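Local coordinates for protein ribonucleoside-diphosphate reductase small chain 2 (Saccharomyces cerevisiae, PDB 1JK0) that helps make deoxyribonucleotides from ribonucleotides as a small subunit of yeast ribonucleotide reductase, and is required for folding of RNR2 and assembly with the large subunits, at residues P155-K160 / I253-Y257; A183-G187 / R220-T224. All coordinates share one frame; numbering follows the deposited sequence.

Contact 1. Residues P155-K160 / I253-Y257; sequences PEVKHK and IEKEY
Lys160 and Tyr257 make the hydrogen bond of this contact. Lys160 NZ donates to Tyr257 OH at 2.7 Å. With CG opposite the backbone N (chi1 167°) and a bend at chi3, the lysine brings NZ to the phenol. The two side chains meet at about a right angle. Phe189, from a loop, touches both.

The acidic pair is Glu156 and Glu256. The approach of Glu156 OE1 to Glu256 OE2, modelled at 2.6 Å, is doubtful at this resolution. The Glu256 and His159 side chains cross at about a right angle, with carboxylate and ring planes 89° apart.

Apolar contacts fill in the rest. The aliphatic part of Glu156 runs past the base of Tyr257, in the opposite direction. Ile253 CG2 packs on the backbone of Lys160, with Lys160 N 3.5 Å away, and on His159 CB at 3.8 Å. Ile253 CD1 reaches the carbonyl of His159.

The axes of the two segments approach to 9.6 Å, with 168° between their N-to-C directions. This is partly buried antiparallel packing of helix 155-166 against helix 240-258 in the all-helical, ferritin-like fold of the ribonucleotide reductase small chain.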
# COMPACT_ATOMS: atom_id res chain seq x y z
N PRO B 155 -30.28 6.31 13.76
CA PRO B 155 -31.03 5.17 13.23
C PRO B 155 -30.64 4.56 11.87
O PRO B 155 -30.04 3.48 11.82
CB PRO B 155 -32.46 5.67 13.28
CG PRO B 155 -32.47 6.32 14.65
CD PRO B 155 -31.11 7.05 14.72
N GLU B 156 -30.99 5.23 10.77
CA GLU B 156 -30.70 4.73 9.42
C GLU B 156 -29.31 4.12 9.22
O GLU B 156 -29.17 3.07 8.60
CB GLU B 156 -30.92 5.85 8.41
CG GLU B 156 -32.39 6.22 8.20
CD GLU B 156 -33.20 6.22 9.49
OE1 GLU B 156 -33.50 5.12 10.01
OE2 GLU B 156 -33.54 7.31 9.98
N VAL B 157 -28.29 4.78 9.74
CA VAL B 157 -26.93 4.27 9.61
C VAL B 157 -26.79 2.99 10.43
O VAL B 157 -26.10 2.07 10.03
CB VAL B 157 -25.88 5.29 10.12
CG1 VAL B 157 -26.04 5.52 11.61
CG2 VAL B 157 -24.48 4.76 9.84
N LYS B 158 -27.45 2.96 11.59
CA LYS B 158 -27.40 1.78 12.46
C LYS B 158 -27.93 0.55 11.74
O LYS B 158 -27.53 -0.57 12.03
CB LYS B 158 -28.21 2.02 13.74
CG LYS B 158 -27.42 2.65 14.89
CD LYS B 158 -28.31 2.78 16.13
CE LYS B 158 -27.50 3.10 17.38
NZ LYS B 158 -26.59 1.99 17.78
N HIS B 159 -28.85 0.78 10.79
CA HIS B 159 -29.44 -0.30 9.99
C HIS B 159 -28.46 -0.74 8.92
O HIS B 159 -28.42 -1.91 8.52
CB HIS B 159 -30.74 0.20 9.34
CG HIS B 159 -31.78 0.63 10.32
ND1 HIS B 159 -32.42 -0.24 11.18
CD2 HIS B 159 -32.29 1.86 10.59
CE1 HIS B 159 -33.27 0.42 11.93
NE2 HIS B 159 -33.21 1.70 11.60
N LYS B 160 -27.67 0.22 8.43
CA LYS B 160 -26.66 -0.03 7.43
C LYS B 160 -25.58 -0.85 8.12
O LYS B 160 -25.12 -1.87 7.61
CB LYS B 160 -26.07 1.30 6.93
CG LYS B 160 -24.79 1.18 6.10
CD LYS B 160 -24.26 2.54 5.62
CE LYS B 160 -25.14 3.17 4.55
NZ LYS B 160 -24.59 4.45 4.01
N ILE B 253 -32.66 -1.07 3.34
CA ILE B 253 -31.85 -0.17 4.14
C ILE B 253 -31.46 1.05 3.30
O ILE B 253 -31.07 2.08 3.85
CB ILE B 253 -30.56 -0.85 4.66
CG1 ILE B 253 -30.90 -2.16 5.39
CG2 ILE B 253 -29.82 0.08 5.61
CD1 ILE B 253 -29.70 -2.86 6.01
N GLU B 254 -31.57 0.94 1.98
CA GLU B 254 -31.22 2.06 1.10
C GLU B 254 -32.37 3.04 0.94
O GLU B 254 -32.23 4.22 1.22
CB GLU B 254 -30.79 1.57 -0.28
CG GLU B 254 -30.76 2.65 -1.38
CD GLU B 254 -29.91 3.87 -1.02
OE1 GLU B 254 -28.89 3.70 -0.31
OE2 GLU B 254 -30.24 4.99 -1.46
N LYS B 255 -33.51 2.54 0.47
CA LYS B 255 -34.70 3.36 0.27
C LYS B 255 -34.93 4.19 1.53
O LYS B 255 -35.26 5.38 1.46
CB LYS B 255 -35.92 2.48 0.03
CG LYS B 255 -35.74 1.49 -1.11
CD LYS B 255 -36.81 0.40 -1.09
CE LYS B 255 -36.77 -0.41 0.20
NZ LYS B 255 -37.63 -1.63 0.16
N GLU B 256 -34.74 3.54 2.67
CA GLU B 256 -34.91 4.17 3.97
C GLU B 256 -34.36 5.59 4.04
O GLU B 256 -35.03 6.54 3.64
CB GLU B 256 -34.26 3.30 5.05
CG GLU B 256 -34.42 3.82 6.45
CD GLU B 256 -33.76 2.92 7.46
OE1 GLU B 256 -34.15 1.73 7.52
OE2 GLU B 256 -32.86 3.39 8.18
N TYR B 257 -33.13 5.74 4.53
CA TYR B 257 -32.53 7.07 4.66
C TYR B 257 -32.47 7.88 3.36
O TYR B 257 -32.43 9.11 3.38
CB TYR B 257 -31.13 6.98 5.32
CG TYR B 257 -30.01 6.31 4.54
CD1 TYR B 257 -29.48 6.90 3.40
CD2 TYR B 257 -29.45 5.11 4.97
CE1 TYR B 257 -28.41 6.33 2.72
CE2 TYR B 257 -28.38 4.52 4.30
CZ TYR B 257 -27.87 5.14 3.17
OH TYR B 257 -26.81 4.58 2.49

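Contact 2. Residues A183-G187 / R220-T224; sequences AAKEG and RGAYT
Glu186 and Thr224 run past each other in opposite directions between two antiparallel helices. Thr224 OG1 sits against Glu186 CB at 3.2 Å. It also lies beside the backbone where Glu186 joins Gly187. The hydroxyl turns back to its own helix, and Thr224 OG1 donates to Arg220 O at 2.9 Å. It is tilted 31° from the carbonyl plane. Thr224 N reaches the same oxygen from the other face, so Arg220 O accepts two bonds. Thr224 CG2 meets Ala183 CB at 3.6 Å, and Leu285 of helix 277-288 touches both residues.

The axes of the two segments approach to 8.6 Å and run nearly antiparallel. This close packing lies near the centre of the chain, in the ferritin-like helical core of the ribonucleotide reductase small chain. The side chain of Arg220 is about 4 Å from that of Tyr131, the predicted active-site residue.

Glu186 CG lies roughly opposite the backbone N (chi1 -154°), and the chain bends at chi2, which turns its carboxylate toward Arg220. The two side chains cross at about a right angle, with carboxylate and guanidinium planes 56° apart. Glu186 OE2 is 3.2 Å from Arg220 CD. The salt bridge from Glu186 OE2 to Arg220 NE is long, at 3.7 Å. The oxygen stands well out of the guanidinium plane, and no N-H points at it. Arg220 NE has its stronger partner in Glu124.

Tyr223 meets the glutamate through its base, with Tyr223 CB 3.9 Å from Glu186 CG. Its ring leads away to Phe116, Gln120 and Met123 of helix 111-138.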
# COMPACT_ATOMS: atom_id res chain seq x y z
N ALA B 183 -20.79 -6.19 -2.56
CA ALA B 183 -21.26 -5.51 -3.77
C ALA B 183 -22.50 -4.67 -3.50
O ALA B 183 -22.68 -3.60 -4.09
CB ALA B 183 -21.55 -6.52 -4.87
N ALA B 184 -23.36 -5.18 -2.62
CA ALA B 184 -24.57 -4.46 -2.24
C ALA B 184 -24.09 -3.16 -1.65
O ALA B 184 -24.49 -2.08 -2.08
CB ALA B 184 -25.34 -5.25 -1.19
N LYS B 185 -23.19 -3.27 -0.67
CA LYS B 185 -22.62 -2.11 0.01
C LYS B 185 -21.84 -1.18 -0.91
O LYS B 185 -21.61 -0.01 -0.58
CB LYS B 185 -21.68 -2.53 1.14
CG LYS B 185 -21.13 -1.31 1.84
CD LYS B 185 -19.93 -1.58 2.72
CE LYS B 185 -19.31 -0.26 3.14
NZ LYS B 185 -19.02 0.60 1.94
N GLU B 186 -21.42 -1.70 -2.05
CA GLU B 186 -20.63 -0.91 -2.98
C GLU B 186 -21.46 -0.29 -4.09
O GLU B 186 -21.29 0.88 -4.42
CB GLU B 186 -19.55 -1.80 -3.58
CG GLU B 186 -18.33 -1.06 -4.04
CD GLU B 186 -17.65 -0.35 -2.88
OE1 GLU B 186 -17.26 -1.05 -1.92
OE2 GLU B 186 -17.52 0.89 -2.95
N GLY B 187 -22.36 -1.09 -4.66
CA GLY B 187 -23.18 -0.61 -5.77
C GLY B 187 -24.63 -0.28 -5.45
O GLY B 187 -25.15 0.71 -5.95
N ARG B 220 -16.92 3.38 -8.39
CA ARG B 220 -17.71 2.59 -7.46
C ARG B 220 -18.33 1.44 -8.24
O ARG B 220 -18.46 0.33 -7.74
CB ARG B 220 -18.77 3.47 -6.79
CG ARG B 220 -18.21 4.44 -5.74
CD ARG B 220 -17.71 3.67 -4.52
NE ARG B 220 -16.98 4.49 -3.56
CZ ARG B 220 -17.46 5.56 -2.93
NH1 ARG B 220 -16.70 6.22 -2.07
NH2 ARG B 220 -18.70 5.99 -3.17
N GLY B 221 -18.69 1.72 -9.48
CA GLY B 221 -19.27 0.70 -10.32
C GLY B 221 -18.26 -0.40 -10.52
O GLY B 221 -18.57 -1.58 -10.33
N ALA B 222 -17.03 -0.02 -10.89
CA ALA B 222 -15.95 -0.97 -11.11
C ALA B 222 -15.68 -1.75 -9.83
O ALA B 222 -15.57 -2.97 -9.87
CB ALA B 222 -14.69 -0.27 -11.55
N TYR B 223 -15.55 -1.06 -8.70
CA TYR B 223 -15.29 -1.77 -7.45
C TYR B 223 -16.41 -2.78 -7.17
O TYR B 223 -16.16 -3.81 -6.54
CB TYR B 223 -15.16 -0.79 -6.26
CG TYR B 223 -14.10 0.29 -6.42
CD1 TYR B 223 -14.25 1.50 -5.76
CD2 TYR B 223 -12.99 0.11 -7.23
CE1 TYR B 223 -13.32 2.52 -5.92
CE2 TYR B 223 -12.05 1.12 -7.39
CZ TYR B 223 -12.23 2.32 -6.73
OH TYR B 223 -11.35 3.36 -6.91
N THR B 224 -17.64 -2.51 -7.63
CA THR B 224 -18.74 -3.45 -7.39
C THR B 224 -18.57 -4.63 -8.34
O THR B 224 -18.67 -5.79 -7.93
CB THR B 224 -20.14 -2.81 -7.61
OG1 THR B 224 -20.31 -1.69 -6.72
CG2 THR B 224 -21.24 -3.82 -7.30

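From the N terminus, the chain first reaches 155-160 at the start of helix 155-166. Helix 175-188 follows and supplies 183-187. After helix 191-200 the chain enters helix 207-232, where 220-224 closes contact 2 across 32 intervening residues. Helix 240-258 comes next, and its 253-257 closes contact 1 across 92 residues. The two closures therefore nest and do not cross. Contact 1 ties helix 155-166 to helix 240-258; contact 2 ties helix 175-188 to helix 207-232, both lying between them in sequence. The contact centres are about 17 Å apart, and the nearest atoms about 6 Å. Ala184 touches Phe163 and Lys185 touches Ile164, so helix 175-188 also packs on helix 155-166.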